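Local structure of RNA 2'-o-ribose methyltransferase (Thermus thermophilus, 1IPA) at residues A142-L153 with L169-S177. The protein probably transfers methyl groups to the 2'-O of ribose in RNA, as a knotted member of the TrmH family. Residues are numbered along the deposited sequence; the frame is centred on the assembly and turned at random.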
ATOM      1  N   ALA A 142       4.534  11.273   2.260  1.00 28.06           N
ATOM      2  CA  ALA A 142       3.341  11.436   3.067  1.00 28.60           C
ATOM      3  C   ALA A 142       3.577  10.848   4.455  1.00 29.67           C
ATOM      4  O   ALA A 142       4.332   9.886   4.618  1.00 31.01           O
ATOM      5  CB  ALA A 142       2.176  10.747   2.410  1.00 27.96           C
ATOM      6  N   GLU A 143       2.924  11.433   5.448  1.00 27.97           N
ATOM      7  CA  GLU A 143       3.041  10.962   6.819  1.00 27.56           C
ATOM      8  C   GLU A 143       2.038   9.837   7.066  1.00 27.27           C
ATOM      9  O   GLU A 143       2.247   8.969   7.912  1.00 28.19           O
ATOM     10  CB  GLU A 143       2.773  12.116   7.787  1.00 28.72           C
ATOM     11  CG  GLU A 143       3.127  11.811   9.226  1.00 30.07           C
ATOM     12  CD  GLU A 143       2.868  12.982  10.141  1.00 31.69           C
ATOM     13  OE1 GLU A 143       3.559  14.007  10.003  1.00 34.31           O
ATOM     14  OE2 GLU A 143       1.965  12.885  10.993  1.00 34.43           O
ATOM     15  N   ALA A 144       0.946   9.844   6.318  1.00 26.70           N
ATOM     16  CA  ALA A 144      -0.057   8.813   6.491  1.00 27.82           C
ATOM     17  C   ALA A 144      -1.031   8.775   5.339  1.00 27.45           C
ATOM     18  O   ALA A 144      -1.214   9.762   4.628  1.00 29.48           O
ATOM     19  CB  ALA A 144      -0.824   9.046   7.794  1.00 27.55           C
ATOM     20  N   VAL A 145      -1.656   7.621   5.163  1.00 27.65           N
ATOM     21  CA  VAL A 145      -2.662   7.451   4.128  1.00 28.12           C
ATOM     22  C   VAL A 145      -3.919   7.019   4.836  1.00 29.18           C
ATOM     23  O   VAL A 145      -3.954   5.964   5.467  1.00 32.05           O
ATOM     24  CB  VAL A 145      -2.287   6.362   3.110  1.00 24.66           C
ATOM     25  CG1 VAL A 145      -3.445   6.145   2.144  1.00 23.87           C
ATOM     26  CG2 VAL A 145      -1.043   6.771   2.352  1.00 24.07           C
ATOM     27  N   LEU A 146      -4.950   7.841   4.761  1.00 29.53           N
ATOM     28  CA  LEU A 146      -6.190   7.486   5.406  1.00 31.91           C
ATOM     29  C   LEU A 146      -7.115   6.976   4.327  1.00 33.42           C
ATOM     30  O   LEU A 146      -7.474   7.707   3.403  1.00 34.94           O
ATOM     31  CB  LEU A 146      -6.800   8.699   6.116  1.00 31.50           C
ATOM     32  CG  LEU A 146      -5.851   9.405   7.081  1.00 31.50           C
ATOM     33  CD1 LEU A 146      -6.594  10.521   7.795  1.00 31.75           C
ATOM     34  CD2 LEU A 146      -5.288   8.398   8.081  1.00 32.72           C
ATOM     35  N   VAL A 147      -7.476   5.704   4.443  1.00 33.93           N
ATOM     36  CA  VAL A 147      -8.362   5.074   3.487  1.00 34.69           C
ATOM     37  C   VAL A 147      -9.793   5.041   4.017  1.00 36.93           C
ATOM     38  O   VAL A 147     -10.070   4.450   5.068  1.00 37.50           O
ATOM     39  CB  VAL A 147      -7.911   3.634   3.188  1.00 34.44           C
ATOM     40  CG1 VAL A 147      -8.865   2.992   2.189  1.00 32.53           C
ATOM     41  CG2 VAL A 147      -6.479   3.642   2.649  1.00 33.19           C
ATOM     42  N   ALA A 148     -10.695   5.688   3.290  1.00 36.58           N
ATOM     43  CA  ALA A 148     -12.093   5.714   3.678  1.00 37.79           C
ATOM     44  C   ALA A 148     -12.776   4.520   3.037  1.00 38.82           C
ATOM     45  O   ALA A 148     -13.343   4.648   1.959  1.00 39.86           O
ATOM     46  CB  ALA A 148     -12.752   7.009   3.210  1.00 34.05           C
ATOM     47  N   GLY A 149     -12.701   3.356   3.682  1.00 41.80           N
ATOM     48  CA  GLY A 149     -13.355   2.182   3.129  1.00 44.11           C
ATOM     49  C   GLY A 149     -12.667   0.823   3.179  1.00 45.48           C
ATOM     50  O   GLY A 149     -12.468   0.192   2.133  1.00 47.65           O
ATOM     51  N   GLY A 150     -12.308   0.355   4.370  1.00 42.99           N
ATOM     52  CA  GLY A 150     -11.677  -0.951   4.472  1.00 41.48           C
ATOM     53  C   GLY A 150     -10.315  -1.121   3.818  1.00 40.91           C
ATOM     54  O   GLY A 150     -10.064  -0.642   2.707  1.00 40.14           O
ATOM     55  N   VAL A 151      -9.438  -1.841   4.511  1.00 39.29           N
ATOM     56  CA  VAL A 151      -8.084  -2.082   4.035  1.00 37.25           C
ATOM     57  C   VAL A 151      -7.592  -3.480   4.462  1.00 36.37           C
ATOM     58  O   VAL A 151      -8.034  -4.017   5.474  1.00 36.84           O
ATOM     59  CB  VAL A 151      -7.142  -0.996   4.617  1.00 36.89           C
ATOM     60  CG1 VAL A 151      -6.541  -1.474   5.931  1.00 36.62           C
ATOM     61  CG2 VAL A 151      -6.089  -0.617   3.618  1.00 36.41           C
ATOM     62  N   ASP A 152      -6.699  -4.073   3.673  1.00 34.04           N
ATOM     63  CA  ASP A 152      -6.119  -5.382   3.992  1.00 31.23           C
ATOM     64  C   ASP A 152      -4.623  -5.217   3.803  1.00 29.93           C
ATOM     65  O   ASP A 152      -4.116  -5.319   2.696  1.00 30.76           O
ATOM     66  CB  ASP A 152      -6.628  -6.482   3.052  1.00 30.51           C
ATOM     67  CG  ASP A 152      -6.029  -7.850   3.376  1.00 31.65           C
ATOM     68  OD1 ASP A 152      -5.178  -7.933   4.285  1.00 31.54           O
ATOM     69  OD2 ASP A 152      -6.403  -8.851   2.731  1.00 33.43           O
ATOM     70  N   LEU A 153      -3.916  -4.970   4.896  1.00 30.61           N
ATOM     71  CA  LEU A 153      -2.478  -4.743   4.850  1.00 29.89           C
ATOM     72  C   LEU A 153      -1.594  -5.960   4.576  1.00 28.87           C
ATOM     73  O   LEU A 153      -0.400  -5.810   4.346  1.00 29.73           O
ATOM     74  CB  LEU A 153      -2.037  -4.081   6.157  1.00 29.81           C
ATOM     75  CG  LEU A 153      -2.848  -2.845   6.569  1.00 31.38           C
ATOM     76  CD1 LEU A 153      -2.395  -2.363   7.940  1.00 31.81           C
ATOM     77  CD2 LEU A 153      -2.688  -1.749   5.528  1.00 31.57           C
ATOM     78  N   LEU A 169       4.528   2.378   6.007  1.00 31.23           N
ATOM     79  CA  LEU A 169       3.724   3.590   5.849  1.00 29.50           C
ATOM     80  C   LEU A 169       2.425   3.548   6.648  1.00 29.60           C
ATOM     81  O   LEU A 169       1.582   2.687   6.419  1.00 29.85           O
ATOM     82  CB  LEU A 169       3.386   3.821   4.377  1.00 28.63           C
ATOM     83  CG  LEU A 169       2.634   5.132   4.111  1.00 29.69           C
ATOM     84  CD1 LEU A 169       3.475   6.301   4.603  1.00 27.01           C
ATOM     85  CD2 LEU A 169       2.343   5.275   2.618  1.00 30.60           C
ATOM     86  N   ARG A 170       2.261   4.486   7.579  1.00 29.85           N
ATOM     87  CA  ARG A 170       1.053   4.536   8.391  1.00 31.58           C
ATOM     88  C   ARG A 170      -0.180   4.594   7.489  1.00 31.28           C
ATOM     89  O   ARG A 170      -0.471   5.614   6.863  1.00 32.26           O
ATOM     90  CB  ARG A 170       1.071   5.745   9.326  1.00 32.43           C
ATOM     91  CG  ARG A 170      -0.159   5.804  10.206  1.00 35.87           C
ATOM     92  CD  ARG A 170      -0.293   7.110  10.986  1.00 37.83           C
ATOM     93  NE  ARG A 170       0.633   7.213  12.110  1.00 41.23           N
ATOM     94  CZ  ARG A 170       1.874   7.678  12.022  1.00 42.94           C
ATOM     95  NH1 ARG A 170       2.348   8.089  10.855  1.00 42.99           N
ATOM     96  NH2 ARG A 170       2.638   7.743  13.108  1.00 42.79           N
ATOM     97  N   THR A 171      -0.902   3.485   7.434  1.00 30.92           N
ATOM     98  CA  THR A 171      -2.086   3.368   6.604  1.00 30.70           C
ATOM     99  C   THR A 171      -3.276   2.983   7.463  1.00 32.11           C
ATOM    100  O   THR A 171      -3.293   1.900   8.049  1.00 31.85           O
ATOM    101  CB  THR A 171      -1.871   2.292   5.545  1.00 29.36           C
ATOM    102  OG1 THR A 171      -0.646   2.560   4.855  1.00 29.38           O
ATOM    103  CG2 THR A 171      -3.020   2.276   4.558  1.00 29.42           C
ATOM    104  N   LEU A 172      -4.268   3.867   7.532  1.00 33.53           N
ATOM    105  CA  LEU A 172      -5.456   3.621   8.342  1.00 33.58           C
ATOM    106  C   LEU A 172      -6.766   3.641   7.564  1.00 34.29           C
ATOM    107  O   LEU A 172      -6.901   4.318   6.539  1.00 36.88           O
ATOM    108  CB  LEU A 172      -5.551   4.641   9.477  1.00 33.81           C
ATOM    109  CG  LEU A 172      -4.345   4.908  10.382  1.00 34.81           C
ATOM    110  CD1 LEU A 172      -3.676   3.602  10.781  1.00 35.67           C
ATOM    111  CD2 LEU A 172      -3.372   5.792   9.652  1.00 36.60           C
ATOM    112  N   ALA A 173      -7.740   2.899   8.074  1.00 33.94           N
ATOM    113  CA  ALA A 173      -9.051   2.828   7.455  1.00 33.35           C
ATOM    114  C   ALA A 173     -10.120   3.254   8.458  1.00 34.06           C
ATOM    115  O   ALA A 173      -9.895   3.248   9.675  1.00 33.79           O
ATOM    116  CB  ALA A 173      -9.324   1.413   6.969  1.00 30.66           C
ATOM    117  N   ALA A 174     -11.277   3.631   7.925  1.00 34.43           N
ATOM    118  CA  ALA A 174     -12.417   4.056   8.725  1.00 33.27           C
ATOM    119  C   ALA A 174     -13.496   4.503   7.751  1.00 34.29           C
ATOM    120  O   ALA A 174     -13.227   4.690   6.561  1.00 33.67           O
ATOM    121  CB  ALA A 174     -12.021   5.201   9.639  1.00 31.92           C
ATOM    122  N   SER A 175     -14.715   4.674   8.248  1.00 35.63           N
ATOM    123  CA  SER A 175     -15.816   5.102   7.396  1.00 36.35           C
ATOM    124  C   SER A 175     -15.589   6.547   6.980  1.00 35.06           C
ATOM    125  O   SER A 175     -14.890   7.293   7.663  1.00 33.00           O
ATOM    126  CB  SER A 175     -17.143   4.992   8.147  1.00 38.81           C
ATOM    127  OG  SER A 175     -17.199   5.940   9.201  1.00 41.33           O
ATOM    128  N   GLU A 176     -16.189   6.937   5.863  1.00 34.45           N
ATOM    129  CA  GLU A 176     -16.050   8.294   5.374  1.00 36.67           C
ATOM    130  C   GLU A 176     -16.415   9.289   6.473  1.00 36.99           C
ATOM    131  O   GLU A 176     -15.683  10.245   6.708  1.00 38.90           O
ATOM    132  CB  GLU A 176     -16.929   8.503   4.141  1.00 38.68           C
ATOM    133  CG  GLU A 176     -16.673   7.470   3.043  1.00 43.38           C
ATOM    134  CD  GLU A 176     -17.350   7.800   1.712  1.00 46.13           C
ATOM    135  OE1 GLU A 176     -17.325   6.932   0.809  1.00 45.70           O
ATOM    136  OE2 GLU A 176     -17.891   8.921   1.566  1.00 47.48           O
ATOM    137  N   SER A 177     -17.533   9.054   7.156  1.00 37.23           N
ATOM    138  CA  SER A 177     -17.983   9.936   8.236  1.00 37.85           C
ATOM    139  C   SER A 177     -16.938   9.990   9.340  1.00 38.31           C
ATOM    140  O   SER A 177     -16.645  11.058   9.871  1.00 38.95           O
ATOM    141  CB  SER A 177     -19.300   9.435   8.843  1.00 40.29           C
ATOM    142  OG  SER A 177     -20.234   9.066   7.845  1.00 42.96           O
TER
HETATM  143  O   HOH W   1       4.222   6.097   7.821  1.00 43.69           O
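Val145 pairs with Thr171 in parallel, as do Leu146 with Leu172 and Val147 with Ala173. The axes of strands 144-148 and 171-174 come within 4.6 Å of each other, at 23°. Val145 N donates to Arg170 O (2.9 Å), and Val145 O accepts from Leu172 N. Val147 N then bonds Leu172 O, and Val147 O takes Ala174 N by a more bent bond (135° at the hydrogen). The two strands and helix 156-161 form a beta-alpha-beta unit of the SPOUT methyltransferase domain. Strand 171-174 lies at one edge of the parallel sheet within this chain, and 117-122 flanks 144-148 on the other side. Val145, Val147, Thr171 and Ala173 share one face. Thr171 CG2 stands anti to its own N, leaving OG1 beside that N (chi1 -52°), where it donates to Leu169 O (2.7 Å) from above the carbonyl plane. Leu153 and Thr171 run alongside each other, pointing opposite ways; Thr171 CG2 packs near Leu153 CD2 and Val147 CG2 (both 4.2 Å). With an alanine here, Leu169 O would probably lose this donor and a gap would be likely to open where CG2 met Leu153 and Val147. On the opposite face, CD2 of Leu146 meets CD2 of Leu172 at 3.6 Å, and Trp182 touches Leu146. Arg170 lies alongside Glu143; its NH1 bonds Glu143 O weakly (3.1 Å), in the guanidinium plane. The Glu143 carboxylate bonds Ser113 and Tyr110.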